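Rhodopsin (Todarodes pacificus, PDB 2Z73) absorbs light, which isomerises its bound 11-cis retinal to all-trans, and so activates G-protein signalling to phospholipase C in squid vision. Local coordinates at residues N135-P140 / N254-L259; F218-I223 / K261-I266. All blocks are in the same frame, centred on the assembly; numbering follows the deposited sequence.

Contact 1: N135-P140 / N254-L259; sequences NVIGRP and NAEMRL. With BOG (octyl beta-D-glucopyranoside), chain C.
Over one face of the Glu256 carboxylate lies a methyl group of Val136: CG2 stands almost directly above CD, at 3.6 Å. The carboxylate oxygens themselves turn to charge. OE2 is bridged to Arg133, the arginine of the Asp-Arg-Tyr motif of opsins and related receptors, and OE1 to Lys146. The Arg133 pair is the ionic lock known from inactive rhodopsin-family receptors, here joining the cytoplasmic ends of the third and sixth transmembrane helices. The other flat group of the region, the guanidinium of Arg139, presents NH1 edge-on to Asn135 OD1, and the bond of 2.8 Å runs nearly along the C=O axis, tying the chain back just where it leaves the helix.

Beneath the acid, Ile137 packs on its stem. With CG1 beside the backbone N (chi1 -64°) and a second bend at chi2, its CD1 ends 3.3 Å from Glu256 CB and 4.1 Å from Met257 N. Glu256 is folded too, since its bend at chi2 (-65°) lifts the carboxylate to Val136, whose side chain it crosses at about a right angle. Were Glu256 replaced by an alanine, Arg133 and Lys146 would probably lose their shared counter-charge and a gap would open beside the Val136 methyl. Farther along, the octyl glucoside places its ring oxygen O5 3.5 Å from Glu256 OE1, while its tail brings C6' to within 3.8 Å of Leu259 CD1.

Within the bundle, 135-140 forms the final, pi-type turn of helix 104-138 and the start of the following loop, and it meets helix 246-286 on the cytoplasmic side. Lys146 arrives from that loop, and Arg258 on the same sixth helix bonds the Ser318 carbonyl at the end of helix 311-318.

Contact 2: F218-I223 / K261-I266; sequences FCYFNI and KISIVI
Tyr220 lays one face of its ring against Ile264, whose CG1 sits 3.7 Å from the ring centroid and only 8° off the normal, a clear CH-pi contact over the middle of the ring. The pair joins the fifth and sixth helices of the seven-transmembrane rhodopsin bundle near their cytoplasmic ends, and gives a compact example of how an aromatic ring and a branched aliphatic chain can pack between two membrane helices.

The isoleucine runs along the ring rather than poking it with a single methyl. While CG1 holds the centre, CD1 leans toward the stem of the tyrosine, 3.8 Å from Tyr220 CD1, and the two side chains run side by side, pointing opposite ways. Placing CG beside the backbone N (chi1 -69°) carries the Tyr220 ring across the helix gap to reach this surface. The backbones stay well apart meanwhile, with 8.2 Å between Tyr220 CA and Ile264 CA, so the side chains do the joining.

Tyr220 is buried and also rests on Ser130 of helix 104-138, whereas Ile264 lies on the surface of the bundle. Ser263 lies on the inner side, touching Ile129 of helix 104-138 and the octyl glucoside. Behind it, Ile262 and Ile266 turn to helix 311-318, so one short segment of the sixth helix faces three neighbouring helices.

At the far end of the ring, Tyr220 OH comes up to Ser263 CB, an approach modelled shorter than an ordinary contact and doubtful in its exact length; Ser263 OG is 3.8 Å from Tyr220 OH and hydrogen-bonds instead to the backbone O of Leu259, one turn earlier.

Both contacts use helix 246-286, about two turns apart, and their centres lie about 10 Å from each other. Contact 1 is the more peripheral, at the cytoplasmic end and only partly buried; there aliphatic groups back a carboxylate whose oxygens serve charged partners. Contact 2 lies deeper, about 14 Å from the centre of the chain against about 21 Å, and rests on apolar contact with a ring. The first binds the sixth helix to the third, the second to the fifth. Ile223 connects them directly, its CG2 packing 3.7 Å from Ile137 CG2, so the three helices meet around one small cytoplasmic region. Of the two, the more cytoplasmic contact holds the charged groups.

Contact 1: N135-P140 / N254-L259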
loop_
_atom_site.group_PDB
_atom_site.type_symbol
_atom_site.label_atom_id
_atom_site.label_comp_id
_atom_site.label_asym_id
_atom_site.label_seq_id
_atom_site.Cartn_x
_atom_site.Cartn_y
_atom_site.Cartn_z
ATOM N N ASN A 135 1.211 1.411 19.881
ATOM C CA ASN A 135 0.481 1.871 21.061
ATOM C C ASN A 135 -0.280 0.748 21.766
ATOM O O ASN A 135 -0.485 0.790 22.979
ATOM C CB ASN A 135 -0.506 2.979 20.696
ATOM C CG ASN A 135 0.151 4.337 20.595
ATOM O OD1 ASN A 135 0.868 4.757 21.503
ATOM N ND2 ASN A 135 -0.099 5.040 19.493
ATOM N N VAL A 136 -0.707 -0.250 21.005
ATOM C CA VAL A 136 -1.448 -1.350 21.591
ATOM C C VAL A 136 -0.553 -2.535 21.946
ATOM O O VAL A 136 -0.808 -3.227 22.930
ATOM C CB VAL A 136 -2.592 -1.830 20.644
ATOM C CG1 VAL A 136 -2.033 -2.219 19.291
ATOM C CG2 VAL A 136 -3.323 -3.013 21.262
ATOM N N ILE A 137 0.498 -2.759 21.160
ATOM C CA ILE A 137 1.415 -3.870 21.397
ATOM C C ILE A 137 2.840 -3.445 21.725
ATOM O O ILE A 137 3.518 -4.111 22.490
ATOM C CB ILE A 137 1.491 -4.816 20.179
ATOM C CG1 ILE A 137 0.136 -5.476 19.934
ATOM C CG2 ILE A 137 2.547 -5.884 20.417
ATOM C CD1 ILE A 137 -0.305 -6.394 21.061
ATOM N N GLY A 138 3.297 -2.349 21.135
ATOM C CA GLY A 138 4.651 -1.886 21.373
ATOM C C GLY A 138 4.936 -1.387 22.775
ATOM O O GLY A 138 6.027 -1.601 23.305
ATOM N N ARG A 139 3.956 -0.720 23.377
ATOM C CA ARG A 139 4.094 -0.177 24.729
ATOM C C ARG A 139 3.727 -1.231 25.777
ATOM O O ARG A 139 3.219 -2.299 25.439
ATOM C CB ARG A 139 3.198 1.057 24.878
ATOM C CG ARG A 139 3.304 2.005 23.696
ATOM C CD ARG A 139 2.425 3.237 23.822
ATOM N NE ARG A 139 2.973 4.211 24.753
ATOM C CZ ARG A 139 2.719 5.514 24.697
ATOM N NH1 ARG A 139 1.926 5.996 23.749
ATOM N NH2 ARG A 139 3.250 6.340 25.592
ATOM N N PRO A 140 3.993 -0.954 27.066
ATOM C CA PRO A 140 3.650 -1.946 28.092
ATOM C C PRO A 140 2.134 -2.060 28.304
ATOM O O PRO A 140 1.402 -1.081 28.148
ATOM C CB PRO A 140 4.388 -1.429 29.325
ATOM C CG PRO A 140 4.367 0.051 29.135
ATOM C CD PRO A 140 4.681 0.205 27.663
ATOM N N ASN A 254 -2.884 -11.814 21.689
ATOM C CA ASN A 254 -2.722 -12.686 20.531
ATOM C C ASN A 254 -3.412 -12.042 19.337
ATOM O O ASN A 254 -2.835 -11.910 18.256
ATOM C CB ASN A 254 -3.361 -14.054 20.782
ATOM C CG ASN A 254 -2.519 -14.948 21.668
ATOM O OD1 ASN A 254 -2.342 -14.683 22.850
ATOM N ND2 ASN A 254 -1.989 -16.023 21.088
ATOM N N ALA A 255 -4.663 -11.651 19.556
ATOM C CA ALA A 255 -5.478 -11.017 18.532
ATOM C C ALA A 255 -4.768 -9.795 17.955
ATOM O O ALA A 255 -4.665 -9.648 16.741
ATOM C CB ALA A 255 -6.822 -10.620 19.119
ATOM N N GLU A 256 -4.277 -8.925 18.827
ATOM C CA GLU A 256 -3.575 -7.729 18.383
ATOM C C GLU A 256 -2.284 -8.102 17.656
ATOM O O GLU A 256 -1.965 -7.547 16.600
ATOM C CB GLU A 256 -3.250 -6.838 19.584
ATOM C CG GLU A 256 -4.474 -6.385 20.361
ATOM C CD GLU A 256 -5.383 -5.477 19.551
ATOM O OE1 GLU A 256 -6.516 -5.223 20.005
ATOM O OE2 GLU A 256 -4.963 -5.012 18.468
ATOM N N MET A 257 -1.548 -9.050 18.230
ATOM C CA MET A 257 -0.293 -9.501 17.654
ATOM C C MET A 257 -0.515 -9.965 16.226
ATOM O O MET A 257 0.256 -9.630 15.328
ATOM C CB MET A 257 0.292 -10.648 18.481
ATOM C CG MET A 257 1.671 -11.129 18.023
ATOM S SD MET A 257 2.968 -9.862 18.126
ATOM C CE MET A 257 3.567 -9.848 16.463
ATOM N N ARG A 258 -1.577 -10.734 16.015
ATOM C CA ARG A 258 -1.877 -11.236 14.678
ATOM C C ARG A 258 -2.045 -10.096 13.674
ATOM O O ARG A 258 -1.536 -10.171 12.554
ATOM C CB ARG A 258 -3.143 -12.094 14.683
ATOM C CG ARG A 258 -3.318 -12.844 13.376
ATOM C CD ARG A 258 -4.585 -13.669 13.333
ATOM N NE ARG A 258 -4.658 -14.456 12.106
ATOM C CZ ARG A 258 -4.187 -15.693 11.976
ATOM N NH1 ARG A 258 -4.294 -16.323 10.813
ATOM N NH2 ARG A 258 -3.632 -16.308 13.010
ATOM N N LEU A 259 -2.765 -9.053 14.078
ATOM C CA LEU A 259 -2.991 -7.909 13.214
ATOM C C LEU A 259 -1.670 -7.192 12.940
ATOM O O LEU A 259 -1.423 -6.729 11.819
ATOM C CB LEU A 259 -3.987 -6.929 13.854
ATOM C CG LEU A 259 -5.509 -7.106 13.697
ATOM C CD1 LEU A 259 -5.855 -7.191 12.220
ATOM C CD2 LEU A 259 -5.991 -8.347 14.421
HETATM C C1 BOG C . -9.079 -4.160 17.096
HETATM O O1 BOG C . -7.867 -3.929 16.518
HETATM C C2 BOG C . -9.060 -5.665 17.189
HETATM O O2 BOG C . -8.955 -6.331 15.873
HETATM C C3 BOG C . -10.350 -5.920 17.828
HETATM O O3 BOG C . -10.337 -7.297 17.935
HETATM C C4 BOG C . -10.419 -5.175 19.224
HETATM O O4 BOG C . -11.644 -5.416 19.843
HETATM C C5 BOG C . -10.418 -3.712 19.078
HETATM O O5 BOG C . -9.164 -3.485 18.445
HETATM C C6 BOG C . -10.473 -2.961 20.475
HETATM O O6 BOG C . -10.483 -1.453 20.238
HETATM C "C1'" BOG C . -8.213 -2.908 15.625
HETATM C "C2'" BOG C . -6.906 -2.409 15.260
HETATM C "C3'" BOG C . -6.931 -2.543 13.776
HETATM C "C4'" BOG C . -5.584 -2.921 13.524
HETATM C "C5'" BOG C . -5.432 -2.737 12.060
HETATM C "C6'" BOG C . -4.420 -3.701 11.765
HETATM C "C7'" BOG C . -4.320 -3.573 10.300
HETATM C "C8'" BOG C . -3.863 -4.876 9.937
#

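Contact 2: F218-I223 / K261-I266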
loop_
_atom_site.group_PDB
_atom_site.type_symbol
_atom_site.label_atom_id
_atom_site.label_comp_id
_atom_site.label_asym_id
_atom_site.label_seq_id
_atom_site.Cartn_x
_atom_site.Cartn_y
_atom_site.Cartn_z
ATOM N N PHE A 218 10.811 1.995 13.191
ATOM C CA PHE A 218 10.848 2.517 14.554
ATOM C C PHE A 218 9.711 1.958 15.393
ATOM O O PHE A 218 9.840 1.825 16.601
ATOM C CB PHE A 218 10.773 4.048 14.538
ATOM C CG PHE A 218 10.611 4.670 15.903
ATOM C CD1 PHE A 218 9.361 4.737 16.509
ATOM C CD2 PHE A 218 11.712 5.186 16.580
ATOM C CE1 PHE A 218 9.211 5.311 17.767
ATOM C CE2 PHE A 218 11.572 5.760 17.837
ATOM C CZ PHE A 218 10.321 5.824 18.432
ATOM N N CYS A 219 8.595 1.642 14.742
ATOM C CA CYS A 219 7.431 1.096 15.433
ATOM C C CYS A 219 7.513 -0.417 15.584
ATOM O O CYS A 219 7.225 -0.955 16.650
ATOM C CB CYS A 219 6.143 1.462 14.689
ATOM S SG CYS A 219 5.589 3.166 14.932
ATOM N N TYR A 220 7.895 -1.105 14.519
ATOM C CA TYR A 220 7.983 -2.547 14.598
ATOM C C TYR A 220 9.207 -2.982 15.368
ATOM O O TYR A 220 9.130 -3.895 16.189
ATOM C CB TYR A 220 7.958 -3.164 13.199
ATOM C CG TYR A 220 6.598 -3.003 12.561
ATOM C CD1 TYR A 220 5.460 -3.530 13.170
ATOM C CD2 TYR A 220 6.435 -2.258 11.397
ATOM C CE1 TYR A 220 4.197 -3.315 12.643
ATOM C CE2 TYR A 220 5.174 -2.035 10.861
ATOM C CZ TYR A 220 4.058 -2.564 11.491
ATOM O OH TYR A 220 2.800 -2.320 10.980
ATOM N N PHE A 221 10.338 -2.329 15.128
ATOM C CA PHE A 221 11.537 -2.701 15.864
ATOM C C PHE A 221 11.279 -2.418 17.339
ATOM O O PHE A 221 11.904 -3.014 18.217
ATOM C CB PHE A 221 12.747 -1.897 15.397
ATOM C CG PHE A 221 14.025 -2.291 16.079
ATOM C CD1 PHE A 221 14.569 -3.557 15.878
ATOM C CD2 PHE A 221 14.677 -1.411 16.937
ATOM C CE1 PHE A 221 15.742 -3.939 16.520
ATOM C CE2 PHE A 221 15.851 -1.783 17.583
ATOM C CZ PHE A 221 16.386 -3.050 17.373
ATOM N N ASN A 222 10.340 -1.507 17.590
ATOM C CA ASN A 222 9.974 -1.104 18.945
ATOM C C ASN A 222 8.992 -2.102 19.547
ATOM O O ASN A 222 8.824 -2.172 20.761
ATOM C CB ASN A 222 9.342 0.287 18.919
ATOM C CG ASN A 222 9.498 1.026 20.229
ATOM O OD1 ASN A 222 9.144 0.518 21.292
ATOM N ND2 ASN A 222 10.027 2.242 20.156
ATOM N N ILE A 223 8.335 -2.865 18.686
ATOM C CA ILE A 223 7.378 -3.868 19.130
ATOM C C ILE A 223 8.149 -5.150 19.408
ATOM O O ILE A 223 7.746 -5.970 20.234
ATOM C CB ILE A 223 6.290 -4.104 18.042
ATOM C CG1 ILE A 223 5.341 -2.900 18.013
ATOM C CG2 ILE A 223 5.530 -5.397 18.303
ATOM C CD1 ILE A 223 4.289 -2.961 16.923
ATOM N N LYS A 261 1.196 -8.547 12.885
ATOM C CA LYS A 261 1.875 -9.405 11.931
ATOM C C LYS A 261 1.365 -9.046 10.536
ATOM O O LYS A 261 2.149 -8.717 9.650
ATOM C CB LYS A 261 1.586 -10.870 12.243
ATOM C CG LYS A 261 2.455 -11.455 13.340
ATOM C CD LYS A 261 1.972 -12.849 13.723
ATOM C CE LYS A 261 2.992 -13.589 14.578
ATOM N NZ LYS A 261 3.373 -12.818 15.794
ATOM N N ILE A 262 0.048 -9.089 10.352
ATOM C CA ILE A 262 -0.553 -8.741 9.066
ATOM C C ILE A 262 0.052 -7.452 8.514
ATOM O O ILE A 262 0.517 -7.414 7.367
ATOM C CB ILE A 262 -2.078 -8.528 9.191
ATOM C CG1 ILE A 262 -2.740 -9.791 9.736
ATOM C CG2 ILE A 262 -2.673 -8.192 7.831
ATOM C CD1 ILE A 262 -4.213 -9.629 10.015
ATOM N N SER A 263 0.035 -6.401 9.333
ATOM C CA SER A 263 0.568 -5.097 8.951
ATOM C C SER A 263 1.937 -5.208 8.315
ATOM O O SER A 263 2.227 -4.541 7.318
ATOM C CB SER A 263 0.696 -4.203 10.177
ATOM O OG SER A 263 -0.538 -4.069 10.840
ATOM N N ILE A 264 2.783 -6.041 8.913
ATOM C CA ILE A 264 4.133 -6.245 8.426
ATOM C C ILE A 264 4.143 -6.925 7.077
ATOM O O ILE A 264 4.941 -6.566 6.205
ATOM C CB ILE A 264 4.966 -7.062 9.449
ATOM C CG1 ILE A 264 5.646 -6.099 10.423
ATOM C CG2 ILE A 264 5.998 -7.943 8.737
ATOM C CD1 ILE A 264 6.408 -6.788 11.547
ATOM N N VAL A 265 3.266 -7.898 6.874
ATOM C CA VAL A 265 3.258 -8.570 5.578
ATOM C C VAL A 265 2.866 -7.618 4.444
ATOM O O VAL A 265 3.457 -7.661 3.369
ATOM C CB VAL A 265 2.298 -9.782 5.559
ATOM C CG1 VAL A 265 2.340 -10.455 4.193
ATOM C CG2 VAL A 265 2.689 -10.763 6.633
ATOM N N ILE A 266 1.875 -6.759 4.682
ATOM C CA ILE A 266 1.443 -5.836 3.647
ATOM C C ILE A 266 2.515 -4.784 3.400
ATOM O O ILE A 266 2.662 -4.279 2.277
ATOM C CB ILE A 266 0.086 -5.167 4.000
ATOM C CG1 ILE A 266 0.207 -4.324 5.266
ATOM C CG2 ILE A 266 -0.988 -6.248 4.190
ATOM C CD1 ILE A 266 -1.106 -3.637 5.666
#